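Local coordinates for protein putative xylanase (Bacteroides fragilis, PDB 2P1G) that is of unknown function but may hydrolyse glycosyl bonds, perhaps in polysaccharide breakdown, at residues Ala50-Leu55 with Arg70-Ile75; Leu89-Asp94 with Leu119-Met124; Ile172-Ile177 with Ala195-Gly200. All blocks are in the same frame, centred on the assembly; numbering follows the deposited sequence.

Contact 1 (Ala50-Leu55 with Arg70-Ile75); sequences ALAMAL and RNLQRI
Asn-71 reaches across from helix 65-76 and gives one N-H of its carboxamide to the backbone carbonyl of Ala-52, with ND2 to O at 3.0 Å. The bond is essentially straight (177°) and lies both in the amide plane of the donor and in the plane of the carbonyl. Beside it, Leu-55 brings its CB to 3.4 Å from Asn-71 ND2, so aliphatic carbon flanks the amide. Ala-52 is the point of closest backbone approach: its methyl CB lies 3.7 Å from Leu-72 N and also touches Leu-72 CB. Ile-75 closes the remaining side of the contact. Its CD1 meets Leu-51 CG at 3.7 Å, comes up to the backbone N of Ala-52, and meets Leu-55 CD1 tip to tip at 4.0 Å. Leu-51 starts off to the flank of the contact, and CG anti to its own backbone N (chi1 -176°) carries CG and CD2 round to Ile-75 CD1.

These residues join helix 43-54 to helix 65-76, whose short axes pass 8.5 Å apart at a crossing angle of 133°. Trp-95 of helix 92-101 touches both Leu-51 and Ile-75, while Met-239, at the end of the modelled chain, touches Leu-55. Asn-98 of that same third helix bonds the carbonyl of Arg-74.

Alanine at the crossing lets the backbones come close, and a carbonyl late in helix 43-54 acquires a side-chain donor. Apart from that single bond the contacts are carbon to carbon or to polar atoms in passing, and the bond probably helps to set how the helices lie against each other.

Contact 2 (Leu89-Asp94 with Leu119-Met124); sequences LHYISD and LSLSYM
Tyr-91 and Met-124 make the hydrogen bond of this contact: Met-124 N donates to Tyr-91 OH at 2.9 Å, nearly straight at 170°. The same hydroxyl is bonded by Glu-148 OE2 from helix 138-151, which backs the contact, so it is gripped by a backbone amide and a carboxylate together. Ser-122 holds the N-cap position of helix 123-126 but makes no capping bond with its side chain; the tyrosine oxygen instead takes up an amide of the first turn.

The aromatic contacts come at the Tyr-91 ring from opposite sides. Leu-121 CB lies over one face in a CH-pi contact, 4.2 Å from the Tyr-91 ring centroid and 19° off the normal, displaced toward the rim. On the other side Met-124 SD approaches obliquely, 4.3 Å from the same centroid, a Met-aromatic contact. The bend at chi3 of Met-124 (75°) turns its CE toward His-90, whose CG is 3.9 Å from that methyl; SD itself sits 3.6 Å from His-90 CB. The imidazole is fixed from beyond the contact, its NE2 bonded to Tyr-85 O.

In the fold, the two segments run nearly antiparallel and each leads into a helix. Tyr-91 is the N-cap residue of helix 92-101, while the other segment carries the chain from strand 116-118 to helix 123-126.

The apolar pairing is completed by Leu-121 CD2, which touches Tyr-91 CD1 at 3.7 Å. Farther along, the two methyls of Leu-119 make van der Waals contact with Ser-93, CD2 coming to 3.4 Å from its OG, while that hydroxyl is hydrogen-bonded to Asp-188 OD2.

Contact 3 (Ile172-Ile177 with Ala195-Gly200); sequences IKNGDI and AIYIKG
Tyr-197 turns the edge of its ring to 172-177, and the polar atoms it meets there lie near the ring plane. Asn-174 OD1 sits in plane beside CD2, Lys-173 CA lies farther round the rim, and Ile-172 O faces the CE2 end. Leu-202 of the neighbouring strand 201-208 also packs on this side chain. At the ring's tip Tyr-197 OH donates to Ile-172 O over 2.7 Å, reaching that oxygen from 38° above the carbonyl plane.

The carboxamide of Asn-174 is the second flat group. Its OD1 accepts from Tyr-197 N at 2.8 Å, with the donor in the plane of the amide carbonyl and an N-H...O angle of 160°. From the same group, ND2 donates a hydrogen bond to a water 2.9 Å away, which donates one in turn to Tyr-197 O at 2.8 Å. One side chain thus meets the N-H of Tyr-197 directly and its C=O through the water.

Two backbone bonds join the chains at Ala-195: Gly-175 N to Ala-195 O at 2.9 Å, and Ala-195 N to Asp-176 O at 2.8 Å. Residues Lys-173 to Asp-176 form a type II beta turn, and with Gly-175 and Asp-176 both opposite Ala-195 the geometry fits a G1 beta bulge, whose first position suits glycine at positive phi (92°). Asp-176 OD2 braces the turn by accepting Lys-173 N from above the carboxylate plane, and is salt-bridged to Arg-238 of strand 231-238.

The turn comes just before strand 177-182, which pairs with 189-198. Past the bulge, Asn-174 and its water appear to stand in for a backbone partner at Tyr-197, while the tyrosine hydroxyl is a separate tie to Ile-172, ahead of the turn.

How the contacts relate
The contacts follow one another along the chain, each closing before the next opens. Contact 1 is between helices 43-54 and 65-76; contact 2 begins where the chain enters helix 92-101, the next helix. Their centres are 21 Å apart, yet they touch where Ile-75 O meets Leu-89 CD1 at 3.4 Å. Contact 3 lies where the turn before strand 177-182 meets strand 189-198 of the antiparallel sheet, 20 Å from contact 1 between centres, and Leu-51 CD2 touches Ile-177 CD1 at 4.2 Å. Contacts 2 and 3 lie on opposite sides of the chain's centre, their nearest atoms about 7 Å apart. Helix 43-54 thus packs on helix 65-76 and reaches the sheet, consistent with a papain-like fold.

Contact 1 (Ala50-Leu55 with Arg70-Ile75)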
# COMPACT_ATOMS: atom_id res chain seq x y z
N ALA A 50 10.35 -0.98 2.71
CA ALA A 50 10.38 -1.15 4.16
C ALA A 50 10.05 -2.59 4.57
O ALA A 50 10.79 -3.22 5.36
CB ALA A 50 9.40 -0.17 4.81
N LEU A 51 8.97 -3.12 4.01
CA LEU A 51 8.55 -4.50 4.28
C LEU A 51 9.59 -5.50 3.82
O LEU A 51 9.91 -6.44 4.55
CB LEU A 51 7.20 -4.80 3.61
CG LEU A 51 6.56 -6.17 3.86
CD1 LEU A 51 6.52 -6.52 5.35
CD2 LEU A 51 5.15 -6.21 3.27
N ALA A 52 10.09 -5.32 2.60
CA ALA A 52 11.04 -6.28 2.05
C ALA A 52 12.32 -6.34 2.88
O ALA A 52 12.91 -7.42 3.03
CB ALA A 52 11.35 -5.96 0.57
N MET A 53 12.75 -5.19 3.40
CA MET A 53 13.88 -5.11 4.33
C MET A 53 13.56 -5.80 5.66
O MET A 53 14.35 -6.63 6.15
CB MET A 53 14.26 -3.63 4.58
CG MET A 53 14.78 -2.90 3.35
SD MET A 53 15.26 -1.18 3.69
CE MET A 53 15.42 -0.61 2.01
N ALA A 54 12.41 -5.47 6.24
CA ALA A 54 12.03 -5.96 7.55
C ALA A 54 11.90 -7.50 7.61
O ALA A 54 12.10 -8.08 8.67
CB ALA A 54 10.75 -5.31 8.00
N LEU A 55 11.56 -8.12 6.48
CA LEU A 55 11.37 -9.56 6.39
C LEU A 55 12.69 -10.31 6.37
O LEU A 55 12.72 -11.52 6.65
CB LEU A 55 10.58 -9.90 5.13
CG LEU A 55 9.07 -9.62 5.23
CD1 LEU A 55 8.46 -9.78 3.86
CD2 LEU A 55 8.38 -10.54 6.23
N ARG A 70 14.51 -10.94 -3.33
CA ARG A 70 13.51 -12.02 -3.32
C ARG A 70 12.20 -11.56 -2.67
O ARG A 70 11.11 -11.72 -3.24
CB ARG A 70 14.04 -13.24 -2.56
CG ARG A 70 13.02 -14.38 -2.46
CD ARG A 70 13.52 -15.52 -1.58
NE ARG A 70 14.68 -16.15 -2.19
CZ ARG A 70 15.90 -16.18 -1.68
NH1 ARG A 70 16.18 -15.62 -0.50
NH2 ARG A 70 16.85 -16.81 -2.35
N ASN A 71 12.32 -10.97 -1.48
CA ASN A 71 11.14 -10.48 -0.74
C ASN A 71 10.36 -9.45 -1.56
O ASN A 71 9.13 -9.53 -1.68
CB ASN A 71 11.56 -9.88 0.61
CG ASN A 71 12.15 -10.91 1.58
OD1 ASN A 71 12.03 -12.12 1.37
ND2 ASN A 71 12.77 -10.43 2.65
N LEU A 72 11.08 -8.49 -2.12
CA LEU A 72 10.43 -7.43 -2.87
C LEU A 72 9.67 -8.00 -4.05
O LEU A 72 8.54 -7.58 -4.31
CB LEU A 72 11.45 -6.39 -3.35
CG LEU A 72 10.87 -5.21 -4.13
CD1 LEU A 72 9.99 -4.32 -3.23
CD2 LEU A 72 11.98 -4.37 -4.74
N GLN A 73 10.27 -8.96 -4.75
CA GLN A 73 9.59 -9.57 -5.89
C GLN A 73 8.29 -10.27 -5.43
O GLN A 73 7.25 -10.15 -6.08
CB GLN A 73 10.52 -10.56 -6.60
CG GLN A 73 9.84 -11.26 -7.76
CD GLN A 73 10.81 -11.95 -8.66
OE1 GLN A 73 11.99 -11.56 -8.75
NE2 GLN A 73 10.34 -12.98 -9.34
N ARG A 74 8.37 -10.95 -4.29
CA ARG A 74 7.22 -11.63 -3.68
C ARG A 74 6.08 -10.70 -3.27
O ARG A 74 4.89 -11.08 -3.28
CB ARG A 74 7.69 -12.43 -2.47
CG ARG A 74 8.50 -13.71 -2.86
CD ARG A 74 8.88 -14.49 -1.61
NE ARG A 74 7.68 -14.94 -0.87
CZ ARG A 74 7.67 -15.34 0.40
NH1 ARG A 74 8.78 -15.40 1.12
NH2 ARG A 74 6.52 -15.70 0.94
N ILE A 75 6.43 -9.49 -2.86
CA ILE A 75 5.42 -8.49 -2.45
C ILE A 75 4.83 -7.67 -3.60
O ILE A 75 3.62 -7.29 -3.59
CB ILE A 75 6.07 -7.54 -1.44
CG1 ILE A 75 6.37 -8.32 -0.13
CG2 ILE A 75 5.20 -6.33 -1.17
CD1 ILE A 75 7.54 -7.68 0.63

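Contact 2 (Leu89-Asp94 with Leu119-Met124)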
# COMPACT_ATOMS: atom_id res chain seq x y z
N LEU A 89 1.22 -5.65 -8.76
CA LEU A 89 -0.01 -5.50 -8.00
C LEU A 89 -0.33 -4.02 -7.84
O LEU A 89 0.20 -3.34 -6.94
CB LEU A 89 0.14 -6.18 -6.64
CG LEU A 89 0.22 -7.70 -6.73
CD1 LEU A 89 1.02 -8.25 -5.57
CD2 LEU A 89 -1.18 -8.33 -6.81
N HIS A 90 -1.18 -3.52 -8.74
CA HIS A 90 -1.52 -2.09 -8.78
C HIS A 90 -2.62 -1.69 -7.81
O HIS A 90 -2.54 -0.63 -7.20
CB HIS A 90 -1.96 -1.73 -10.20
CG HIS A 90 -0.93 -2.05 -11.23
ND1 HIS A 90 0.27 -1.38 -11.29
CD2 HIS A 90 -0.90 -2.98 -12.22
CE1 HIS A 90 1.00 -1.87 -12.28
NE2 HIS A 90 0.31 -2.85 -12.84
N TYR A 91 -3.66 -2.51 -7.68
CA TYR A 91 -4.68 -2.18 -6.68
C TYR A 91 -4.21 -2.66 -5.33
O TYR A 91 -3.84 -3.82 -5.18
CB TYR A 91 -6.00 -2.86 -7.00
CG TYR A 91 -6.77 -2.18 -8.11
CD1 TYR A 91 -7.53 -1.03 -7.85
CD2 TYR A 91 -6.74 -2.67 -9.39
CE1 TYR A 91 -8.25 -0.39 -8.86
CE2 TYR A 91 -7.46 -2.05 -10.41
CZ TYR A 91 -8.20 -0.93 -10.13
OH TYR A 91 -8.90 -0.32 -11.14
N ILE A 92 -4.27 -1.78 -4.34
CA ILE A 92 -3.85 -2.14 -2.98
C ILE A 92 -4.62 -3.30 -2.35
O ILE A 92 -4.03 -4.09 -1.62
CB ILE A 92 -3.74 -0.89 -2.10
CG1 ILE A 92 -2.64 0.01 -2.67
CG2 ILE A 92 -3.39 -1.26 -0.67
CD1 ILE A 92 -2.59 1.41 -2.07
N SER A 93 -5.92 -3.47 -2.65
CA SER A 93 -6.66 -4.63 -2.15
C SER A 93 -6.01 -5.90 -2.62
O SER A 93 -5.92 -6.87 -1.89
CB SER A 93 -8.12 -4.65 -2.61
OG SER A 93 -8.81 -3.56 -2.01
N ASP A 94 -5.56 -5.88 -3.87
CA ASP A 94 -4.95 -7.03 -4.49
C ASP A 94 -3.56 -7.28 -3.86
O ASP A 94 -3.19 -8.42 -3.55
CB ASP A 94 -4.81 -6.71 -5.97
CG ASP A 94 -4.70 -7.93 -6.84
OD1 ASP A 94 -4.84 -9.09 -6.37
OD2 ASP A 94 -4.47 -7.71 -8.05
N LEU A 119 -15.68 -4.44 -2.07
CA LEU A 119 -14.75 -3.84 -3.03
C LEU A 119 -15.46 -3.52 -4.33
O LEU A 119 -16.34 -4.28 -4.75
CB LEU A 119 -13.55 -4.75 -3.30
CG LEU A 119 -12.70 -5.21 -2.10
CD1 LEU A 119 -11.63 -6.11 -2.62
CD2 LEU A 119 -12.08 -4.04 -1.31
N SER A 120 -15.09 -2.41 -4.95
CA SER A 120 -15.60 -2.04 -6.26
C SER A 120 -14.47 -1.35 -6.99
O SER A 120 -14.25 -0.15 -6.80
CB SER A 120 -16.82 -1.12 -6.17
OG SER A 120 -17.38 -0.92 -7.48
N LEU A 121 -13.75 -2.13 -7.79
CA LEU A 121 -12.55 -1.67 -8.51
C LEU A 121 -12.85 -1.51 -10.02
O LEU A 121 -13.41 -2.41 -10.64
CB LEU A 121 -11.43 -2.68 -8.32
CG LEU A 121 -11.14 -3.12 -6.88
CD1 LEU A 121 -10.11 -4.21 -6.87
CD2 LEU A 121 -10.69 -1.91 -6.08
N SER A 122 -12.45 -0.37 -10.59
CA SER A 122 -12.70 -0.09 -12.00
C SER A 122 -11.94 1.10 -12.52
O SER A 122 -12.02 1.40 -13.71
CB SER A 122 -14.20 0.10 -12.28
OG SER A 122 -14.77 1.16 -11.51
N TYR A 123 -11.19 1.78 -11.65
CA TYR A 123 -10.58 3.04 -12.04
C TYR A 123 -9.64 2.84 -13.19
O TYR A 123 -9.67 3.60 -14.15
CB TYR A 123 -9.84 3.70 -10.89
CG TYR A 123 -9.34 5.09 -11.22
CD1 TYR A 123 -10.09 6.22 -10.89
CD2 TYR A 123 -8.12 5.28 -11.88
CE1 TYR A 123 -9.60 7.53 -11.18
CE2 TYR A 123 -7.65 6.56 -12.20
CZ TYR A 123 -8.39 7.68 -11.84
OH TYR A 123 -7.91 8.95 -12.16
N MET A 124 -8.76 1.83 -13.11
CA MET A 124 -7.73 1.70 -14.12
C MET A 124 -8.30 1.37 -15.50
O MET A 124 -7.90 1.96 -16.50
CB MET A 124 -6.69 0.63 -13.71
CG MET A 124 -5.90 0.97 -12.44
SD MET A 124 -4.58 -0.24 -12.09
CE MET A 124 -3.35 0.24 -13.32

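Contact 3 (Ile172-Ile177 with Ala195-Gly200)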
# COMPACT_ATOMS: atom_id res chain seq x y z
N ILE A 172 -3.58 -1.38 17.53
CA ILE A 172 -2.81 -0.85 16.43
C ILE A 172 -1.46 -0.47 17.02
O ILE A 172 -1.39 0.33 17.97
CB ILE A 172 -3.48 0.38 15.78
CG1 ILE A 172 -4.88 0.00 15.27
CG2 ILE A 172 -2.59 0.98 14.67
CD1 ILE A 172 -5.74 1.20 14.86
N LYS A 173 -0.41 -1.04 16.46
CA LYS A 173 0.92 -0.95 17.03
C LYS A 173 1.89 -0.26 16.10
O LYS A 173 1.74 -0.33 14.87
CB LYS A 173 1.43 -2.37 17.33
CG LYS A 173 0.55 -3.13 18.35
CD LYS A 173 1.07 -4.55 18.59
CE LYS A 173 0.13 -5.34 19.50
NZ LYS A 173 0.71 -6.71 19.78
N ASN A 174 2.92 0.36 16.66
CA ASN A 174 4.07 0.81 15.88
C ASN A 174 4.48 -0.21 14.82
O ASN A 174 4.67 -1.36 15.14
CB ASN A 174 5.29 1.01 16.79
CG ASN A 174 5.34 2.39 17.44
OD1 ASN A 174 4.62 3.29 17.06
ND2 ASN A 174 6.23 2.55 18.42
N GLY A 175 4.66 0.24 13.58
CA GLY A 175 5.14 -0.66 12.54
C GLY A 175 4.07 -1.37 11.73
O GLY A 175 4.37 -2.00 10.70
N ASP A 176 2.81 -1.27 12.17
CA ASP A 176 1.72 -1.84 11.37
C ASP A 176 1.61 -1.03 10.07
O ASP A 176 1.91 0.16 10.05
CB ASP A 176 0.38 -1.78 12.09
CG ASP A 176 0.28 -2.75 13.26
OD1 ASP A 176 1.19 -3.61 13.43
OD2 ASP A 176 -0.72 -2.66 14.01
N ILE A 177 1.20 -1.69 9.01
CA ILE A 177 0.93 -0.99 7.76
C ILE A 177 -0.51 -0.53 7.83
O ILE A 177 -1.42 -1.31 8.21
CB ILE A 177 1.17 -1.94 6.55
CG1 ILE A 177 2.67 -2.23 6.44
CG2 ILE A 177 0.63 -1.31 5.26
CD1 ILE A 177 2.99 -3.44 5.59
N ALA A 195 2.28 2.86 10.73
CA ALA A 195 1.86 3.43 12.02
C ALA A 195 3.06 3.78 12.88
O ALA A 195 4.03 3.02 12.96
CB ALA A 195 0.95 2.47 12.76
N ILE A 196 2.98 4.94 13.52
CA ILE A 196 4.02 5.37 14.45
C ILE A 196 3.36 6.24 15.49
O ILE A 196 2.63 7.17 15.14
CB ILE A 196 5.24 6.07 13.77
CG1 ILE A 196 6.30 6.44 14.83
CG2 ILE A 196 4.84 7.31 12.96
CD1 ILE A 196 7.59 6.97 14.23
N TYR A 197 3.58 5.90 16.75
CA TYR A 197 3.06 6.69 17.85
C TYR A 197 4.09 7.75 18.23
O TYR A 197 5.26 7.43 18.46
CB TYR A 197 2.73 5.79 19.04
CG TYR A 197 1.43 5.03 18.88
CD1 TYR A 197 0.22 5.57 19.34
CD2 TYR A 197 1.41 3.80 18.25
CE1 TYR A 197 -0.99 4.86 19.19
CE2 TYR A 197 0.23 3.10 18.09
CZ TYR A 197 -0.96 3.64 18.53
OH TYR A 197 -2.11 2.91 18.37
N ILE A 198 3.63 9.00 18.24
CA ILE A 198 4.45 10.19 18.50
C ILE A 198 3.64 11.01 19.49
O ILE A 198 2.49 11.32 19.22
CB ILE A 198 4.64 11.09 17.21
CG1 ILE A 198 5.35 10.34 16.07
CG2 ILE A 198 5.41 12.40 17.54
CD1 ILE A 198 6.74 9.80 16.44
N LYS A 199 4.24 11.34 20.64
CA LYS A 199 3.53 12.11 21.69
C LYS A 199 2.19 11.47 22.09
O LYS A 199 1.21 12.16 22.40
CB LYS A 199 3.31 13.57 21.23
CG LYS A 199 4.58 14.38 21.03
CD LYS A 199 4.28 15.70 20.27
CE LYS A 199 3.60 16.76 21.13
NZ LYS A 199 3.04 17.91 20.32
N GLY A 200 2.15 10.14 22.11
CA GLY A 200 0.94 9.40 22.50
C GLY A 200 -0.11 9.31 21.39
O GLY A 200 -1.13 8.64 21.55
O HOH W 1 6.41 5.16 19.70